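Long-range contact in monalysin (Pseudomonas entomophila, PDB 4MKO), which forms beta-barrel pores in host cell membranes, contributing to intestinal damage and lethality in Drosophila: residues D17-Q28 with K186-T197. Sequence-based numbering, arbitrary orientation.
Sequences DGYLLDYSSPKQ and KRVIVPSSNAVT. With ACT (acetate ion), chain J.
The K186 chain leaves trans to its own amide nitrogen, and a bend at chi3 (-74°) turns NZ to D17. In Q28 the first torsion sets CG opposite the carbonyl carbon, and a straight chi2 (176°) carries the amide to the backbone of T197. These two groups mark the ends of a surface contact in an aerolysin-like fold. The end of helix 12-20 and the loop after it lie against the last residues of strand 173-191 and the loop that follows.

K186 NZ forms a salt bridge with D17 OD1 at 2.8 Å. It comes from above the carboxylate plane. The same NZ gives a hydrogen bond to an acetate ion, probably from the crystallisation liquor. In this crystal NZ therefore has two anionic partners.

The middle is apolar. L20 CD1 lies 4.3 Å from V188 CG2, and both side chains also touch L59 of strand 46-67. A mercury(II) ion is bound about 5 Å from the L20 side chain. Further along, Y23 CE1 meets V190 CG1 obliquely, while N194 ND2 sits at the ring edge, near its plane. A water donates to both Y23 O and N194 OD1 and so links the two loops.

P26 packs on the second loop. Its CB is 3.5 Å from N194 O and 3.8 Å from V196 CG2. The P26 and V196 side chains cross at about a right angle. The same methyl, V196 CG2, lies 3.8 Å from Q28 CG.

The Q28 amide is held at both ends. OE1 is hydrogen-bonded to Y7 OH. Q28 NE2 donates to T197 O at 2.8 Å. NE2 lies nearly in line with the T197 C=O bond, but the N-H is bent from straight (143°) and T197 O sits somewhat out of the Q28 amide plane.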
loop_
_atom_site.group_PDB
_atom_site.type_symbol
_atom_site.label_atom_id
_atom_site.label_comp_id
_atom_site.label_asym_id
_atom_site.label_seq_id
_atom_site.Cartn_x
_atom_site.Cartn_y
_atom_site.Cartn_z
ATOM N N ASP A 17 -10.384 -0.052 10.140
ATOM C CA ASP A 17 -10.429 0.479 11.505
ATOM C C ASP A 17 -10.873 -0.617 12.472
ATOM O O ASP A 17 -10.302 -0.718 13.541
ATOM C CB ASP A 17 -11.406 1.645 11.596
ATOM C CG ASP A 17 -10.776 2.981 11.306
ATOM O OD1 ASP A 17 -9.535 3.059 11.300
ATOM O OD2 ASP A 17 -11.527 3.964 11.164
ATOM N N GLY A 18 -11.844 -1.434 12.075
ATOM C CA GLY A 18 -12.322 -2.547 12.901
ATOM C C GLY A 18 -11.174 -3.489 13.227
ATOM O O GLY A 18 -10.967 -3.877 14.381
ATOM N N TYR A 19 -10.361 -3.788 12.210
ATOM C CA TYR A 19 -9.180 -4.640 12.351
ATOM C C TYR A 19 -8.156 -4.019 13.316
ATOM O O TYR A 19 -7.688 -4.691 14.246
ATOM C CB TYR A 19 -8.569 -4.882 10.950
ATOM C CG TYR A 19 -7.253 -5.626 10.957
ATOM C CD1 TYR A 19 -7.207 -6.997 11.177
ATOM C CD2 TYR A 19 -6.052 -4.958 10.738
ATOM C CE1 TYR A 19 -5.998 -7.693 11.156
ATOM C CE2 TYR A 19 -4.834 -5.633 10.760
ATOM C CZ TYR A 19 -4.812 -7.000 10.968
ATOM O OH TYR A 19 -3.606 -7.655 11.002
ATOM N N LEU A 20 -7.825 -2.735 13.115
ATOM C CA LEU A 20 -6.816 -2.075 13.939
ATOM C C LEU A 20 -7.268 -1.756 15.351
ATOM O O LEU A 20 -6.405 -1.641 16.228
ATOM C CB LEU A 20 -6.278 -0.806 13.269
ATOM C CG LEU A 20 -5.522 -0.984 11.937
ATOM C CD1 LEU A 20 -5.248 0.371 11.307
ATOM C CD2 LEU A 20 -4.210 -1.738 12.146
ATOM N N LEU A 21 -8.598 -1.584 15.568
ATOM C CA LEU A 21 -9.149 -1.229 16.891
ATOM C C LEU A 21 -9.432 -2.449 17.747
ATOM O O LEU A 21 -9.870 -2.314 18.896
ATOM C CB LEU A 21 -10.382 -0.345 16.778
ATOM C CG LEU A 21 -10.139 1.079 16.227
ATOM C CD1 LEU A 21 -11.434 1.734 15.912
ATOM C CD2 LEU A 21 -9.305 1.913 17.181
ATOM N N ASP A 22 -9.129 -3.635 17.195
ATOM C CA ASP A 22 -9.248 -4.895 17.911
ATOM C C ASP A 22 -7.867 -5.159 18.509
ATOM O O ASP A 22 -6.947 -5.619 17.814
ATOM C CB ASP A 22 -9.695 -6.022 16.961
ATOM C CG ASP A 22 -9.571 -7.420 17.551
ATOM O OD1 ASP A 22 -9.528 -7.538 18.789
ATOM O OD2 ASP A 22 -9.514 -8.380 16.777
ATOM N N TYR A 23 -7.704 -4.786 19.778
ATOM C CA TYR A 23 -6.450 -4.927 20.489
ATOM C C TYR A 23 -6.306 -6.258 21.191
ATOM O O TYR A 23 -5.373 -6.413 21.976
ATOM C CB TYR A 23 -6.221 -3.765 21.470
ATOM C CG TYR A 23 -6.075 -2.416 20.811
ATOM C CD1 TYR A 23 -4.913 -2.078 20.115
ATOM C CD2 TYR A 23 -7.086 -1.466 20.894
ATOM C CE1 TYR A 23 -4.782 -0.839 19.484
ATOM C CE2 TYR A 23 -6.950 -0.212 20.296
ATOM C CZ TYR A 23 -5.805 0.088 19.577
ATOM O OH TYR A 23 -5.654 1.329 19.007
ATOM N N SER A 24 -7.203 -7.225 20.914
ATOM C CA SER A 24 -7.139 -8.565 21.535
ATOM C C SER A 24 -5.869 -9.341 21.154
ATOM O O SER A 24 -5.416 -10.170 21.940
ATOM C CB SER A 24 -8.406 -9.377 21.259
ATOM O OG SER A 24 -8.555 -9.716 19.893
ATOM N N SER A 25 -5.286 -9.051 19.964
ATOM C CA SER A 25 -4.050 -9.681 19.494
ATOM C C SER A 25 -3.261 -8.695 18.608
ATOM O O SER A 25 -3.879 -7.795 18.031
ATOM C CB SER A 25 -4.358 -10.973 18.737
ATOM O OG SER A 25 -5.093 -10.734 17.546
ATOM N N PRO A 26 -1.898 -8.812 18.499
ATOM C CA PRO A 26 -1.149 -7.861 17.650
ATOM C C PRO A 26 -1.556 -7.958 16.181
ATOM O O PRO A 26 -1.824 -9.049 15.683
ATOM C CB PRO A 26 0.312 -8.304 17.825
ATOM C CG PRO A 26 0.341 -9.061 19.107
ATOM C CD PRO A 26 -0.967 -9.790 19.119
ATOM N N LYS A 27 -1.604 -6.813 15.495
ATOM C CA LYS A 27 -2.032 -6.744 14.092
ATOM C C LYS A 27 -0.883 -6.284 13.204
ATOM O O LYS A 27 -0.110 -5.413 13.610
ATOM C CB LYS A 27 -3.245 -5.793 13.951
ATOM C CG LYS A 27 -4.480 -6.149 14.818
ATOM C CD LYS A 27 -4.946 -7.612 14.677
ATOM C CE LYS A 27 -6.184 -7.914 15.485
ATOM N NZ LYS A 27 -7.408 -7.504 14.747
ATOM N N GLN A 28 -0.733 -6.900 12.017
ATOM C CA GLN A 28 0.339 -6.524 11.081
ATOM C C GLN A 28 -0.243 -5.962 9.783
ATOM O O GLN A 28 0.337 -5.063 9.185
ATOM C CB GLN A 28 1.194 -7.748 10.712
ATOM C CG GLN A 28 2.173 -8.207 11.784
ATOM C CD GLN A 28 2.855 -9.468 11.330
ATOM O OE1 GLN A 28 2.209 -10.491 11.057
ATOM N NE2 GLN A 28 4.172 -9.416 11.208
ATOM N N LYS A 186 -2.875 7.865 9.007
ATOM C CA LYS A 186 -3.259 7.021 10.127
ATOM C C LYS A 186 -2.012 6.379 10.717
ATOM O O LYS A 186 -1.182 5.826 9.981
ATOM C CB LYS A 186 -4.230 5.958 9.611
ATOM C CG LYS A 186 -5.035 5.252 10.662
ATOM C CD LYS A 186 -6.185 4.462 10.046
ATOM C CE LYS A 186 -7.325 5.335 9.569
ATOM N NZ LYS A 186 -8.476 4.517 9.114
ATOM N N ARG A 187 -1.872 6.475 12.030
ATOM C CA ARG A 187 -0.740 5.894 12.734
ATOM C C ARG A 187 -1.242 5.174 13.983
ATOM O O ARG A 187 -2.231 5.591 14.585
ATOM C CB ARG A 187 0.321 6.964 13.071
ATOM C CG ARG A 187 -0.102 7.983 14.140
ATOM C CD ARG A 187 0.289 7.561 15.546
ATOM N NE ARG A 187 -0.221 8.504 16.549
ATOM C CZ ARG A 187 -1.419 8.451 17.125
ATOM N NH1 ARG A 187 -2.290 7.506 16.783
ATOM N NH2 ARG A 187 -1.766 9.357 18.033
ATOM N N VAL A 188 -0.528 4.129 14.379
ATOM C CA VAL A 188 -0.861 3.289 15.519
ATOM C C VAL A 188 0.288 3.372 16.505
ATOM O O VAL A 188 1.440 3.304 16.093
ATOM C CB VAL A 188 -1.073 1.818 15.040
ATOM C CG1 VAL A 188 -1.370 0.869 16.206
ATOM C CG2 VAL A 188 -2.184 1.730 13.983
ATOM N N ILE A 189 -0.029 3.444 17.804
ATOM C CA ILE A 189 0.969 3.394 18.883
ATOM C C ILE A 189 0.581 2.224 19.772
ATOM O O ILE A 189 -0.551 2.173 20.243
ATOM C CB ILE A 189 1.112 4.726 19.690
ATOM C CG1 ILE A 189 1.391 5.944 18.767
ATOM C CG2 ILE A 189 2.236 4.572 20.729
ATOM C CD1 ILE A 189 1.374 7.296 19.500
ATOM N N VAL A 190 1.498 1.258 19.969
ATOM C CA VAL A 190 1.229 0.092 20.806
ATOM C C VAL A 190 2.352 -0.132 21.821
ATOM O O VAL A 190 3.518 0.056 21.453
ATOM C CB VAL A 190 0.932 -1.214 20.015
ATOM C CG1 VAL A 190 -0.409 -1.142 19.275
ATOM C CG2 VAL A 190 2.069 -1.581 19.070
ATOM N N PRO A 191 2.050 -0.634 23.049
ATOM C CA PRO A 191 3.141 -0.987 23.977
ATOM C C PRO A 191 3.976 -2.104 23.355
ATOM O O PRO A 191 3.428 -2.905 22.588
ATOM C CB PRO A 191 2.402 -1.509 25.228
ATOM C CG PRO A 191 1.017 -0.981 25.109
ATOM C CD PRO A 191 0.736 -0.974 23.630
ATOM N N SER A 192 5.285 -2.157 23.677
ATOM C CA SER A 192 6.216 -3.167 23.159
ATOM C C SER A 192 5.711 -4.596 23.403
ATOM O O SER A 192 6.039 -5.489 22.628
ATOM C CB SER A 192 7.605 -2.980 23.762
ATOM O OG SER A 192 7.573 -3.085 25.176
ATOM N N SER A 193 4.881 -4.793 24.453
ATOM C CA SER A 193 4.272 -6.079 24.821
ATOM C C SER A 193 3.163 -6.501 23.828
ATOM O O SER A 193 2.934 -7.700 23.664
ATOM C CB SER A 193 3.706 -6.019 26.237
ATOM O OG SER A 193 2.703 -5.022 26.354
ATOM N N ASN A 194 2.460 -5.523 23.194
ATOM C CA ASN A 194 1.401 -5.780 22.206
ATOM C C ASN A 194 1.939 -5.617 20.767
ATOM O O ASN A 194 1.168 -5.538 19.796
ATOM C CB ASN A 194 0.177 -4.876 22.449
ATOM C CG ASN A 194 -1.104 -5.424 21.846
ATOM O OD1 ASN A 194 -1.681 -6.410 22.322
ATOM N ND2 ASN A 194 -1.548 -4.833 20.745
ATOM N N ALA A 195 3.274 -5.590 20.634
ATOM C CA ALA A 195 3.905 -5.417 19.337
ATOM C C ALA A 195 4.602 -6.670 18.841
ATOM O O ALA A 195 5.186 -7.425 19.622
ATOM C CB ALA A 195 4.890 -4.260 19.387
ATOM N N VAL A 196 4.547 -6.870 17.524
ATOM C CA VAL A 196 5.251 -7.938 16.813
ATOM C C VAL A 196 6.090 -7.256 15.730
ATOM O O VAL A 196 5.869 -6.071 15.449
ATOM C CB VAL A 196 4.317 -9.042 16.240
ATOM C CG1 VAL A 196 3.767 -9.929 17.354
ATOM C CG2 VAL A 196 3.190 -8.450 15.393
ATOM N N THR A 197 7.043 -7.984 15.125
ATOM C CA THR A 197 7.867 -7.409 14.067
ATOM C C THR A 197 6.980 -7.041 12.872
ATOM O O THR A 197 6.231 -7.897 12.385
ATOM C CB THR A 197 9.055 -8.310 13.729
ATOM O OG1 THR A 197 9.765 -8.556 14.947
ATOM C CG2 THR A 197 10.005 -7.664 12.711
HETATM C C ACT J . -10.840 7.277 7.711
HETATM O O ACT J . -10.317 6.162 7.896
HETATM O OXT ACT J . -11.347 7.672 6.622
HETATM C CH3 ACT J . -10.867 8.229 8.913
HETATM O O HOH W 1 -3.611 -5.590 24.043
#